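Local coordinates for protein aminotransferase (Neisseria meningitidis Z2491, PDB 3JTX) that probably transfers amino groups between amino acids and 2-oxo acids, using pyridoxal 5'-phosphate carried on a lysine, as a class I/II aminotransferase, at residues K46-A51 and S247-L252; P69-A74 and A288-E293; H18-G23 and D337-A342. One frame throughout, in Å; residues are numbered along the deposited sequence.

Interaction 1 of 3, residues K46-A51 and S247-L252; sequences KVITDA and SNVPGL
On the helix side Ile-48 carries nearly all of this contact, pushing both branches of its side chain from helix 46-54 against the loop that follows the cofactor lysine. Its CD1 methyl does most of the touching: it lies 3.8 Å from CB of Ser-247 and 3.9 Å from CG1 of Val-249, and the isoleucine and valine chains meet tip to tip. The long branch gets there because chi2 is fully extended (178°), which carries CD1 well clear of the helix backbone. The shorter branch goes a different way; CG2 of Ile-48 faces CD2 of Leu-252 at 4.4 Å, a looser apposition. One residue thus spans three positions of the loop, and since no hydrogen bond crosses between the segments, the join rests on shape and apolar burial.

Val-249 is the second largest contributor. With chi1 at -69° its CG1 stands opposite the carbonyl carbon, and this is the methyl that receives Ile-48. Ser-247 offers only its CB to the isoleucine, while its hydroxyl is hydrogen-bonded to His-295. The loop is itself shaped by a turn in which the backbone N of Leu-252 bonds to O of Val-249 at 3.0 Å. Ala-285 and Ala-289 of helix 280-291 also pack on Ile-48, and Leu-59 of the second subunit covers Val-249 and Leu-252, so the contact is buried close to the dimer interface.

Lys-245, seen as the internal aldimine with pyridoxal phosphate, lies two residues before Ser-247. The contact therefore illustrates how, in the fold-type I architecture of class I/II aminotransferases, an N-terminal helix packs on the loop running from the Schiff-base lysine toward strand 255-259, probably near the active site and close to the subunit boundary.

Interaction 2 of 3, residues P69-A74 and A288-E293; sequences PELRQA and AAWDDE
A small helix-to-helix packing contact, mostly buried and bridged by water at its polar margin, joins the start of helix 69-82 to the last turn of helix 280-291. The backbones come nearest at Ala-74 and Trp-290, whose CA atoms are 6.3 Å apart, a close approach that the small alanine permits. CB of Ala-74 lies 4.5 Å from CB of Trp-290, near the base of the indole, and 3.8 Å from OD1 of Asp-291.

One turn earlier, Leu-71 extends CD1 to 4.4 Å from CD1 of Trp-290, coming obliquely to the pyrrole part of the ring. Beyond this leucine the indole continues into an aromatic cluster: Phe-256 meets it edge-to-face and Trp-78 at about 55° between planes.

At the polar margin, water 1 donates to O of Ala-74 at 2.8 Å and to OD1 of Asp-291 at 2.8 Å, although further acceptors compete for its protons, so both bonds need not hold at once. Glu-70 adds a salt bridge to Arg-284, further back on helix 280-291.

The chemistry is thus divided: apolar groups fill the interior side, while the exposed carboxylate of Asp-291 can be joined to the alanine carbonyl through a water, a mediator suited to two groups that are both acceptors.

Interaction 3 of 3, residues H18-G23 and D337-A342; sequences HEAMQG and DDLAFA
The two backbones stay well apart, with CA atoms 7.9 Å from Ala-20 to Leu-339 and 8.5 Å from selenomethionine Met-21 to Ala-342, so side chains must bridge the gap. The setting is the small domain of a fold-type I aminotransferase, where the end of N-terminal helix 13-20 packs on the first turns of helix 338-349.

Two apolar pairs make the join. CB of Ala-20 points across and meets CD1 of Leu-339 at 4.0 Å; the leucine's CG is extended away from its own backbone N (chi1 -171°), and this first torsion carries the methyl to the alanine. The chain of Met-21 bends at both its second and third torsions, which brings its end round to Ala-342, with CE 4.3 Å from CB of that residue. SE of Met-21 lies at a plain van der Waals distance, 4.2 Å, from O of Ala-342. Further along helix 338-349, Arg-343 and Trp-346 also touch Met-21, and the guanidinium of Arg-343 bonds to the carbonyl oxygen of Ala-20, adding a polar tie between the two helices.

Asp-337 is the N-cap of the second helix, and Asp-338 beside it forms a salt bridge with Arg-357. The capping bond runs from N of Ala-340 to OD1 of Asp-337, 3.0 Å long and nearly straight at 170°, yet it reaches the oxygen from above the carboxylate plane, 68° out of it.

Interactions 1 and 2 are neighbours, with centres 13 Å apart, and both pack around helix 280-291: helix 46-54 lies on it through Ala-51 against Ala-288, and helix 69-82 packs along it as far as its C-terminal end. Their segments alternate along the chain (46-51, 69-74, 247-252, 288-293), so two successive N-terminal helices are tied to regions about 200 residues later. Interaction 3 brackets them in sequence, joining 18-23 to 337-342, but stands about 36 Å from interaction 1 and 44 Å from interaction 2, centre to centre. Interactions 2 and 3 lie on opposite sides of the chain's centre. N-terminal segments thus contribute to packing in two distant parts of the fold.

Interaction 1 of 3, residues K46-A51 and S247-L252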
ATOM      1  N   LYS A  46      -5.885  22.882   9.547  1.00 18.70           N
ATOM      2  CA  LYS A  46      -7.312  22.825   9.301  1.00 19.14           C
ATOM      3  C   LYS A  46      -7.684  22.817   7.816  1.00 18.82           C
ATOM      4  O   LYS A  46      -8.690  22.228   7.451  1.00 18.56           O
ATOM      5  CB  LYS A  46      -8.008  23.994  10.013  1.00 19.54           C
ATOM      6  CG  LYS A  46      -9.521  24.059   9.848  1.00 21.40           C
ATOM      7  CD  LYS A  46     -10.153  25.072  10.829  1.00 24.20           C
ATOM      8  CE  LYS A  46     -11.433  25.697  10.268  1.00 25.75           C
ATOM      9  NZ  LYS A  46     -12.472  24.679   9.997  1.00 26.72           N
ATOM     10  N   VAL A  47      -6.896  23.474   6.963  1.00 18.48           N
ATOM     11  CA  VAL A  47      -7.206  23.491   5.528  1.00 18.33           C
ATOM     12  C   VAL A  47      -7.299  22.056   4.952  1.00 17.53           C
ATOM     13  O   VAL A  47      -8.123  21.784   4.082  1.00 17.08           O
ATOM     14  CB  VAL A  47      -6.201  24.346   4.706  1.00 18.22           C
ATOM     15  CG1 VAL A  47      -4.800  23.729   4.680  1.00 18.80           C
ATOM     16  CG2 VAL A  47      -6.714  24.546   3.293  1.00 18.95           C
ATOM     17  N   ILE A  48      -6.471  21.150   5.470  1.00 17.34           N
ATOM     18  CA  ILE A  48      -6.453  19.758   5.030  1.00 17.04           C
ATOM     19  C   ILE A  48      -7.631  18.971   5.640  1.00 16.65           C
ATOM     20  O   ILE A  48      -8.350  18.252   4.927  1.00 15.66           O
ATOM     21  CB  ILE A  48      -5.095  19.078   5.368  1.00 17.20           C
ATOM     22  CG1 ILE A  48      -3.931  19.806   4.677  1.00 18.05           C
ATOM     23  CG2 ILE A  48      -5.094  17.586   4.957  1.00 17.74           C
ATOM     24  CD1 ILE A  48      -2.513  19.218   4.989  1.00 17.26           C
ATOM     25  N   THR A  49      -7.840  19.111   6.950  1.00 15.94           N
ATOM     26  CA  THR A  49      -8.875  18.327   7.623  1.00 15.87           C
ATOM     27  C   THR A  49     -10.266  18.764   7.167  1.00 15.41           C
ATOM     28  O   THR A  49     -11.144  17.930   6.991  1.00 14.36           O
ATOM     29  CB  THR A  49      -8.732  18.355   9.172  1.00 15.68           C
ATOM     30  OG1 THR A  49      -8.725  19.702   9.632  1.00 17.47           O
ATOM     31  CG2 THR A  49      -7.431  17.694   9.606  1.00 17.09           C
ATOM     32  N   ASP A  50     -10.438  20.061   6.911  1.00 15.65           N
ATOM     33  CA  ASP A  50     -11.670  20.580   6.321  1.00 15.58           C
ATOM     34  C   ASP A  50     -12.040  19.903   4.990  1.00 15.16           C
ATOM     35  O   ASP A  50     -13.196  19.524   4.799  1.00 14.91           O
ATOM     36  CB  ASP A  50     -11.552  22.090   6.053  1.00 15.96           C
ATOM     37  CG  ASP A  50     -11.802  22.949   7.287  1.00 17.19           C
ATOM     38  OD1 ASP A  50     -12.216  22.416   8.339  1.00 17.12           O
ATOM     39  OD2 ASP A  50     -11.593  24.183   7.182  1.00 18.86           O
ATOM     40  N   ALA A  51     -11.064  19.790   4.081  1.00 14.29           N
ATOM     41  CA  ALA A  51     -11.279  19.203   2.742  1.00 13.96           C
ATOM     42  C   ALA A  51     -11.603  17.708   2.818  1.00 14.28           C
ATOM     43  O   ALA A  51     -12.441  17.198   2.059  1.00 14.42           O
ATOM     44  CB  ALA A  51     -10.047  19.425   1.848  1.00 13.07           C
ATOM     45  N   SER A 247       3.602  19.102   5.508  1.00 16.56           N
ATOM     46  CA  SER A 247       2.258  19.504   5.935  1.00 16.62           C
ATOM     47  C   SER A 247       1.802  18.853   7.237  1.00 16.51           C
ATOM     48  O   SER A 247       0.631  18.950   7.603  1.00 17.22           O
ATOM     49  CB  SER A 247       1.263  19.166   4.813  1.00 16.51           C
ATOM     50  OG  SER A 247       1.561  19.922   3.651  1.00 18.86           O
ATOM     51  N   ASN A 248       2.712  18.177   7.934  1.00 17.41           N
ATOM     52  CA  ASN A 248       2.396  17.568   9.236  1.00 17.40           C
ATOM     53  C   ASN A 248       1.224  16.594   9.176  1.00 17.33           C
ATOM     54  O   ASN A 248       0.390  16.549  10.081  1.00 17.36           O
ATOM     55  CB  ASN A 248       2.127  18.663  10.270  1.00 17.83           C
ATOM     56  CG  ASN A 248       3.314  19.570  10.452  1.00 18.17           C
ATOM     57  OD1 ASN A 248       4.415  19.097  10.696  1.00 20.75           O
ATOM     58  ND2 ASN A 248       3.096  20.876  10.355  1.00 17.32           N
ATOM     59  N   VAL A 249       1.181  15.807   8.099  1.00 16.96           N
ATOM     60  CA  VAL A 249       0.177  14.767   7.955  1.00 16.74           C
ATOM     61  C   VAL A 249       0.839  13.432   7.584  1.00 17.18           C
ATOM     62  O   VAL A 249       0.474  12.788   6.595  1.00 17.28           O
ATOM     63  CB  VAL A 249      -0.934  15.180   6.954  1.00 17.08           C
ATOM     64  CG1 VAL A 249      -1.787  16.321   7.549  1.00 16.40           C
ATOM     65  CG2 VAL A 249      -0.357  15.586   5.614  1.00 15.54           C
ATOM     66  N   PRO A 250       1.815  12.988   8.399  1.00 16.94           N
ATOM     67  CA  PRO A 250       2.369  11.656   8.126  1.00 16.95           C
ATOM     68  C   PRO A 250       1.298  10.568   8.164  1.00 16.61           C
ATOM     69  O   PRO A 250       1.408   9.589   7.441  1.00 17.69           O
ATOM     70  CB  PRO A 250       3.382  11.448   9.265  1.00 17.08           C
ATOM     71  CG  PRO A 250       2.900  12.346  10.388  1.00 17.72           C
ATOM     72  CD  PRO A 250       2.331  13.558   9.665  1.00 17.47           C
ATOM     73  N   GLY A 251       0.267  10.743   8.987  1.00 16.48           N
ATOM     74  CA  GLY A 251      -0.845   9.793   9.039  1.00 16.20           C
ATOM     75  C   GLY A 251      -1.769   9.781   7.819  1.00 16.14           C
ATOM     76  O   GLY A 251      -2.543   8.850   7.644  1.00 16.80           O
ATOM     77  N   LEU A 252      -1.688  10.794   6.964  1.00 15.64           N
ATOM     78  CA  LEU A 252      -2.535  10.836   5.775  1.00 15.53           C
ATOM     79  C   LEU A 252      -2.093   9.804   4.733  1.00 15.83           C
ATOM     80  O   LEU A 252      -2.910   9.317   3.957  1.00 14.94           O
ATOM     81  CB  LEU A 252      -2.565  12.249   5.189  1.00 16.13           C
ATOM     82  CG  LEU A 252      -3.546  12.500   4.044  1.00 14.45           C
ATOM     83  CD1 LEU A 252      -5.016  12.347   4.499  1.00 12.78           C
ATOM     84  CD2 LEU A 252      -3.288  13.880   3.444  1.00 13.91           C
TER

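Interaction 2 of 3, residues P69-A74 and A288-E293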
ATOM      1  N   PRO A  69      -7.736  13.295 -12.099  1.00 15.76           N
ATOM      2  CA  PRO A  69      -7.012  14.300 -12.859  1.00 16.18           C
ATOM      3  C   PRO A  69      -6.669  15.543 -12.033  1.00 15.89           C
ATOM      4  O   PRO A  69      -5.568  16.079 -12.144  1.00 15.66           O
ATOM      5  CB  PRO A  69      -7.999  14.672 -13.971  1.00 16.37           C
ATOM      6  CG  PRO A  69      -8.841  13.470 -14.171  1.00 16.85           C
ATOM      7  CD  PRO A  69      -8.932  12.798 -12.824  1.00 16.38           C
ATOM      8  N   GLU A  70      -7.607  16.007 -11.208  1.00 15.90           N
ATOM      9  CA  GLU A  70      -7.386  17.227 -10.432  1.00 15.99           C
ATOM     10  C   GLU A  70      -6.319  17.067  -9.333  1.00 15.49           C
ATOM     11  O   GLU A  70      -5.667  18.038  -8.977  1.00 14.37           O
ATOM     12  CB  GLU A  70      -8.714  17.815  -9.885  1.00 16.21           C
ATOM     13  CG  GLU A  70      -9.564  16.883  -9.027  1.00 17.85           C
ATOM     14  CD  GLU A  70     -10.650  16.132  -9.812  1.00 19.74           C
ATOM     15  OE1 GLU A  70     -10.367  15.612 -10.920  1.00 16.23           O
ATOM     16  OE2 GLU A  70     -11.799  16.073  -9.315  1.00 20.10           O
ATOM     17  N   LEU A  71      -6.095  15.856  -8.821  1.00 15.42           N
ATOM     18  CA  LEU A  71      -4.955  15.659  -7.911  1.00 15.36           C
ATOM     19  C   LEU A  71      -3.625  15.711  -8.667  1.00 15.58           C
ATOM     20  O   LEU A  71      -2.681  16.355  -8.214  1.00 15.60           O
ATOM     21  CB  LEU A  71      -5.061  14.350  -7.115  1.00 15.83           C
ATOM     22  CG  LEU A  71      -3.835  13.951  -6.280  1.00 14.29           C
ATOM     23  CD1 LEU A  71      -3.483  15.066  -5.285  1.00 14.26           C
ATOM     24  CD2 LEU A  71      -4.090  12.611  -5.571  1.00 11.78           C
ATOM     25  N   ARG A  72      -3.527  15.026  -9.809  1.00 15.70           N
ATOM     26  CA  ARG A  72      -2.275  15.062 -10.567  1.00 15.84           C
ATOM     27  C   ARG A  72      -1.960  16.501 -11.021  1.00 15.71           C
ATOM     28  O   ARG A  72      -0.793  16.927 -11.038  1.00 15.67           O
ATOM     29  CB  ARG A  72      -2.293  14.062 -11.724  1.00 15.95           C
ATOM     30  CG  ARG A  72      -2.107  12.616 -11.233  1.00 17.67           C
ATOM     31  CD  ARG A  72      -2.144  11.579 -12.331  1.00 19.53           C
ATOM     32  NE  ARG A  72      -3.525  11.191 -12.607  1.00 23.36           N
ATOM     33  CZ  ARG A  72      -4.236  11.567 -13.664  1.00 21.87           C
ATOM     34  NH1 ARG A  72      -3.720  12.341 -14.594  1.00 22.56           N
ATOM     35  NH2 ARG A  72      -5.470  11.146 -13.791  1.00 22.92           N
ATOM     36  N   GLN A  73      -3.001  17.265 -11.339  1.00 16.12           N
ATOM     37  CA  GLN A  73      -2.835  18.653 -11.760  1.00 16.56           C
ATOM     38  C   GLN A  73      -2.413  19.559 -10.605  1.00 16.38           C
ATOM     39  O   GLN A  73      -1.609  20.489 -10.803  1.00 15.62           O
ATOM     40  CB  GLN A  73      -4.105  19.181 -12.463  1.00 16.71           C
ATOM     41  CG  GLN A  73      -3.915  20.531 -13.123  1.00 19.58           C
ATOM     42  CD  GLN A  73      -2.840  20.510 -14.202  1.00 23.38           C
ATOM     43  OE1 GLN A  73      -2.825  19.620 -15.048  1.00 25.42           O
ATOM     44  NE2 GLN A  73      -1.945  21.493 -14.179  1.00 22.45           N
ATOM     45  N   ALA A  74      -2.935  19.294  -9.402  1.00 16.18           N
ATOM     46  CA  ALA A  74      -2.497  20.024  -8.205  1.00 15.72           C
ATOM     47  C   ALA A  74      -0.998  19.794  -7.958  1.00 15.64           C
ATOM     48  O   ALA A  74      -0.261  20.719  -7.600  1.00 15.65           O
ATOM     49  CB  ALA A  74      -3.296  19.597  -6.988  1.00 15.30           C
ATOM     50  N   ALA A 288      -6.100  20.021  -1.454  1.00 15.27           N
ATOM     51  CA  ALA A 288      -6.123  21.162  -0.534  1.00 15.42           C
ATOM     52  C   ALA A 288      -4.734  21.465   0.028  1.00 15.33           C
ATOM     53  O   ALA A 288      -4.352  22.635   0.140  1.00 15.36           O
ATOM     54  CB  ALA A 288      -7.116  20.919   0.612  1.00 14.41           C
ATOM     55  N   ALA A 289      -3.997  20.415   0.381  1.00 15.17           N
ATOM     56  CA  ALA A 289      -2.643  20.544   0.919  1.00 15.81           C
ATOM     57  C   ALA A 289      -1.641  21.108  -0.086  1.00 15.75           C
ATOM     58  O   ALA A 289      -0.944  22.065   0.214  1.00 17.12           O
ATOM     59  CB  ALA A 289      -2.142  19.176   1.452  1.00 14.94           C
ATOM     60  N   TRP A 290      -1.554  20.507  -1.269  1.00 16.39           N
ATOM     61  CA  TRP A 290      -0.632  20.973  -2.294  1.00 15.95           C
ATOM     62  C   TRP A 290      -0.974  22.379  -2.788  1.00 16.33           C
ATOM     63  O   TRP A 290      -0.067  23.136  -3.134  1.00 16.06           O
ATOM     64  CB  TRP A 290      -0.535  19.993  -3.474  1.00 16.11           C
ATOM     65  CG  TRP A 290       0.122  18.663  -3.147  1.00 15.88           C
ATOM     66  CD1 TRP A 290      -0.474  17.447  -3.140  1.00 15.30           C
ATOM     67  CD2 TRP A 290       1.491  18.436  -2.765  1.00 15.14           C
ATOM     68  NE1 TRP A 290       0.427  16.472  -2.788  1.00 16.89           N
ATOM     69  CE2 TRP A 290       1.641  17.054  -2.552  1.00 15.85           C
ATOM     70  CE3 TRP A 290       2.596  19.268  -2.579  1.00 16.30           C
ATOM     71  CZ2 TRP A 290       2.846  16.480  -2.162  1.00 16.64           C
ATOM     72  CZ3 TRP A 290       3.807  18.688  -2.198  1.00 17.90           C
ATOM     73  CH2 TRP A 290       3.917  17.305  -2.001  1.00 17.22           C
ATOM     74  N   ASP A 291      -2.263  22.726  -2.814  1.00 16.20           N
ATOM     75  CA  ASP A 291      -2.725  24.046  -3.254  1.00 17.00           C
ATOM     76  C   ASP A 291      -2.410  25.173  -2.266  1.00 17.31           C
ATOM     77  O   ASP A 291      -2.334  26.327  -2.667  1.00 17.69           O
ATOM     78  CB  ASP A 291      -4.259  24.050  -3.499  1.00 16.91           C
ATOM     79  CG  ASP A 291      -4.660  23.441  -4.833  1.00 16.91           C
ATOM     80  OD1 ASP A 291      -3.796  23.151  -5.692  1.00 17.11           O
ATOM     81  OD2 ASP A 291      -5.869  23.244  -5.039  1.00 18.83           O
ATOM     82  N   ASP A 292      -2.279  24.861  -0.983  1.00 17.29           N
ATOM     83  CA  ASP A 292      -2.068  25.885   0.040  1.00 17.48           C
ATOM     84  C   ASP A 292      -0.607  25.990   0.459  1.00 17.49           C
ATOM     85  O   ASP A 292       0.042  24.977   0.729  1.00 17.69           O
ATOM     86  CB  ASP A 292      -2.883  25.578   1.280  1.00 17.21           C
ATOM     87  CG  ASP A 292      -2.765  26.662   2.325  1.00 18.09           C
ATOM     88  OD1 ASP A 292      -3.157  27.791   2.012  1.00 21.52           O
ATOM     89  OD2 ASP A 292      -2.256  26.403   3.437  1.00 15.73           O
ATOM     90  N   GLU A 293      -0.098  27.217   0.539  1.00 17.54           N
ATOM     91  CA  GLU A 293       1.246  27.443   1.050  1.00 17.72           C
ATOM     92  C   GLU A 293       1.284  28.094   2.433  1.00 17.74           C
ATOM     93  O   GLU A 293       2.327  28.044   3.086  1.00 16.17           O
ATOM     94  CB  GLU A 293       2.085  28.254   0.068  1.00 18.35           C
ATOM     95  CG  GLU A 293       2.366  27.554  -1.244  1.00 18.89           C
ATOM     96  CD  GLU A 293       3.110  26.222  -1.105  1.00 19.29           C
ATOM     97  OE1 GLU A 293       3.991  26.077  -0.231  1.00 20.31           O
ATOM     98  OE2 GLU A 293       2.815  25.312  -1.903  1.00 20.35           O
TER
HETATM   99  O   HOH W   1      -1.139  23.132  -6.440  1.00 16.82           O

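Interaction 3 of 3, residues H18-G23 and D337-A342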
ATOM      1  N   HIS A  18      17.417   2.097  22.749  1.00 33.85           N
ATOM      2  CA  HIS A  18      16.993   1.470  23.996  1.00 33.17           C
ATOM      3  C   HIS A  18      17.954   0.376  24.463  1.00 31.65           C
ATOM      4  O   HIS A  18      18.436   0.441  25.586  1.00 30.99           O
ATOM      5  CB  HIS A  18      15.563   0.916  23.892  1.00 33.72           C
ATOM      6  CG  HIS A  18      15.030   0.407  25.195  1.00 34.79           C
ATOM      7  ND1 HIS A  18      14.679   1.245  26.232  1.00 35.99           N
ATOM      8  CD2 HIS A  18      14.825  -0.854  25.644  1.00 36.36           C
ATOM      9  CE1 HIS A  18      14.272   0.523  27.260  1.00 37.13           C
ATOM     10  NE2 HIS A  18      14.353  -0.753  26.930  1.00 37.03           N
ATOM     11  N   GLU A  19      18.250  -0.602  23.605  1.00 30.72           N
ATOM     12  CA  GLU A  19      19.218  -1.667  23.951  1.00 30.35           C
ATOM     13  C   GLU A  19      20.549  -1.052  24.383  1.00 28.52           C
ATOM     14  O   GLU A  19      21.145  -1.484  25.371  1.00 28.73           O
ATOM     15  CB  GLU A  19      19.483  -2.625  22.773  1.00 30.91           C
ATOM     16  CG  GLU A  19      18.488  -3.785  22.585  1.00 34.02           C
ATOM     17  CD  GLU A  19      18.727  -4.578  21.265  1.00 37.27           C
ATOM     18  OE1 GLU A  19      19.869  -4.584  20.736  1.00 38.55           O
ATOM     19  OE2 GLU A  19      17.769  -5.202  20.753  1.00 39.49           O
ATOM     20  N   ALA A  20      20.995  -0.038  23.646  1.00 26.55           N
ATOM     21  CA  ALA A  20      22.281   0.619  23.904  1.00 25.83           C
ATOM     22  C   ALA A  20      22.343   1.381  25.241  1.00 25.33           C
ATOM     23  O   ALA A  20      23.433   1.620  25.764  1.00 24.21           O
ATOM     24  CB  ALA A  20      22.628   1.551  22.757  1.00 25.46           C
HETATM   25  N   MSE A  21      21.185   1.764  25.782  1.00 25.27           N
HETATM   26  CA  MSE A  21      21.123   2.407  27.099  1.00 25.81           C
HETATM   27  C   MSE A  21      21.078   1.386  28.227  1.00 27.08           C
HETATM   28  O   MSE A  21      21.085   1.783  29.401  1.00 27.83           O
HETATM   29  CB  MSE A  21      19.869   3.290  27.236  1.00 25.36           C
HETATM   30  CG  MSE A  21      19.759   4.455  26.270  1.00 23.71           C
HETATM   31 SE   MSE A  21      21.309   5.611  26.279  0.75 18.23          SE
HETATM   32  CE  MSE A  21      22.059   5.109  24.537  1.00 18.65           C
ATOM     33  N   GLN A  22      21.058   0.088  27.875  1.00 27.94           N
ATOM     34  CA  GLN A  22      20.661  -1.007  28.788  1.00 28.26           C
ATOM     35  C   GLN A  22      21.125  -0.776  30.197  1.00 28.11           C
ATOM     36  O   GLN A  22      22.319  -0.717  30.455  1.00 28.29           O
ATOM     37  CB  GLN A  22      21.188  -2.373  28.302  1.00 28.76           C
ATOM     38  N   GLY A  23      20.168  -0.636  31.103  1.00 28.22           N
ATOM     39  CA  GLY A  23      20.469  -0.463  32.519  1.00 28.49           C
ATOM     40  C   GLY A  23      21.081   0.882  32.885  1.00 28.25           C
ATOM     41  O   GLY A  23      21.757   1.003  33.919  1.00 28.89           O
ATOM     42  N   ASP A 337      33.183   9.590  19.926  1.00 15.27           N
ATOM     43  CA  ASP A 337      32.432   8.454  20.460  1.00 14.90           C
ATOM     44  C   ASP A 337      30.946   8.820  20.599  1.00 14.95           C
ATOM     45  O   ASP A 337      30.500   9.296  21.643  1.00 14.51           O
ATOM     46  CB  ASP A 337      33.026   7.984  21.789  1.00 14.93           C
ATOM     47  CG  ASP A 337      32.440   6.668  22.271  1.00 15.36           C
ATOM     48  OD1 ASP A 337      31.386   6.235  21.755  1.00 15.84           O
ATOM     49  OD2 ASP A 337      33.030   6.067  23.181  1.00 16.23           O
ATOM     50  N   ASP A 338      30.191   8.577  19.537  1.00 14.29           N
ATOM     51  CA  ASP A 338      28.780   8.930  19.492  1.00 14.83           C
ATOM     52  C   ASP A 338      27.919   8.084  20.441  1.00 15.18           C
ATOM     53  O   ASP A 338      26.882   8.554  20.921  1.00 14.22           O
ATOM     54  CB  ASP A 338      28.240   8.879  18.059  1.00 15.03           C
ATOM     55  CG  ASP A 338      28.579   7.581  17.343  1.00 16.11           C
ATOM     56  OD1 ASP A 338      29.791   7.332  17.102  1.00 18.05           O
ATOM     57  OD2 ASP A 338      27.645   6.798  17.043  1.00 17.08           O
ATOM     58  N   LEU A 339      28.357   6.857  20.723  1.00 14.70           N
ATOM     59  CA  LEU A 339      27.664   5.988  21.668  1.00 15.20           C
ATOM     60  C   LEU A 339      27.786   6.550  23.091  1.00 14.82           C
ATOM     61  O   LEU A 339      26.788   6.677  23.799  1.00 14.59           O
ATOM     62  CB  LEU A 339      28.262   4.580  21.622  1.00 15.64           C
ATOM     63  CG  LEU A 339      27.520   3.495  22.389  1.00 17.79           C
ATOM     64  CD1 LEU A 339      26.027   3.463  21.959  1.00 17.66           C
ATOM     65  CD2 LEU A 339      28.216   2.149  22.141  1.00 18.51           C
ATOM     66  N   ALA A 340      29.008   6.902  23.485  1.00 14.45           N
ATOM     67  CA  ALA A 340      29.267   7.460  24.813  1.00 14.39           C
ATOM     68  C   ALA A 340      28.574   8.821  24.966  1.00 14.56           C
ATOM     69  O   ALA A 340      28.094   9.133  26.044  1.00 14.40           O
ATOM     70  CB  ALA A 340      30.767   7.580  25.078  1.00 14.43           C
ATOM     71  N   PHE A 341      28.504   9.593  23.879  1.00 14.22           N
ATOM     72  CA  PHE A 341      27.782  10.879  23.857  1.00 13.78           C
ATOM     73  C   PHE A 341      26.282  10.706  24.176  1.00 13.46           C
ATOM     74  O   PHE A 341      25.741  11.355  25.067  1.00 12.66           O
ATOM     75  CB  PHE A 341      27.965  11.536  22.488  1.00 13.72           C
ATOM     76  CG  PHE A 341      27.651  13.001  22.461  1.00 12.93           C
ATOM     77  CD1 PHE A 341      28.595  13.931  22.875  1.00 13.60           C
ATOM     78  CD2 PHE A 341      26.437  13.454  21.979  1.00 12.46           C
ATOM     79  CE1 PHE A 341      28.304  15.299  22.852  1.00 14.04           C
ATOM     80  CE2 PHE A 341      26.144  14.815  21.934  1.00 14.01           C
ATOM     81  CZ  PHE A 341      27.077  15.736  22.372  1.00 12.53           C
ATOM     82  N   ALA A 342      25.623   9.811  23.452  1.00 13.19           N
ATOM     83  CA  ALA A 342      24.209   9.553  23.670  1.00 13.29           C
ATOM     84  C   ALA A 342      23.961   9.003  25.083  1.00 13.30           C
ATOM     85  O   ALA A 342      22.984   9.378  25.739  1.00 13.94           O
ATOM     86  CB  ALA A 342      23.661   8.597  22.607  1.00 12.53           C
TER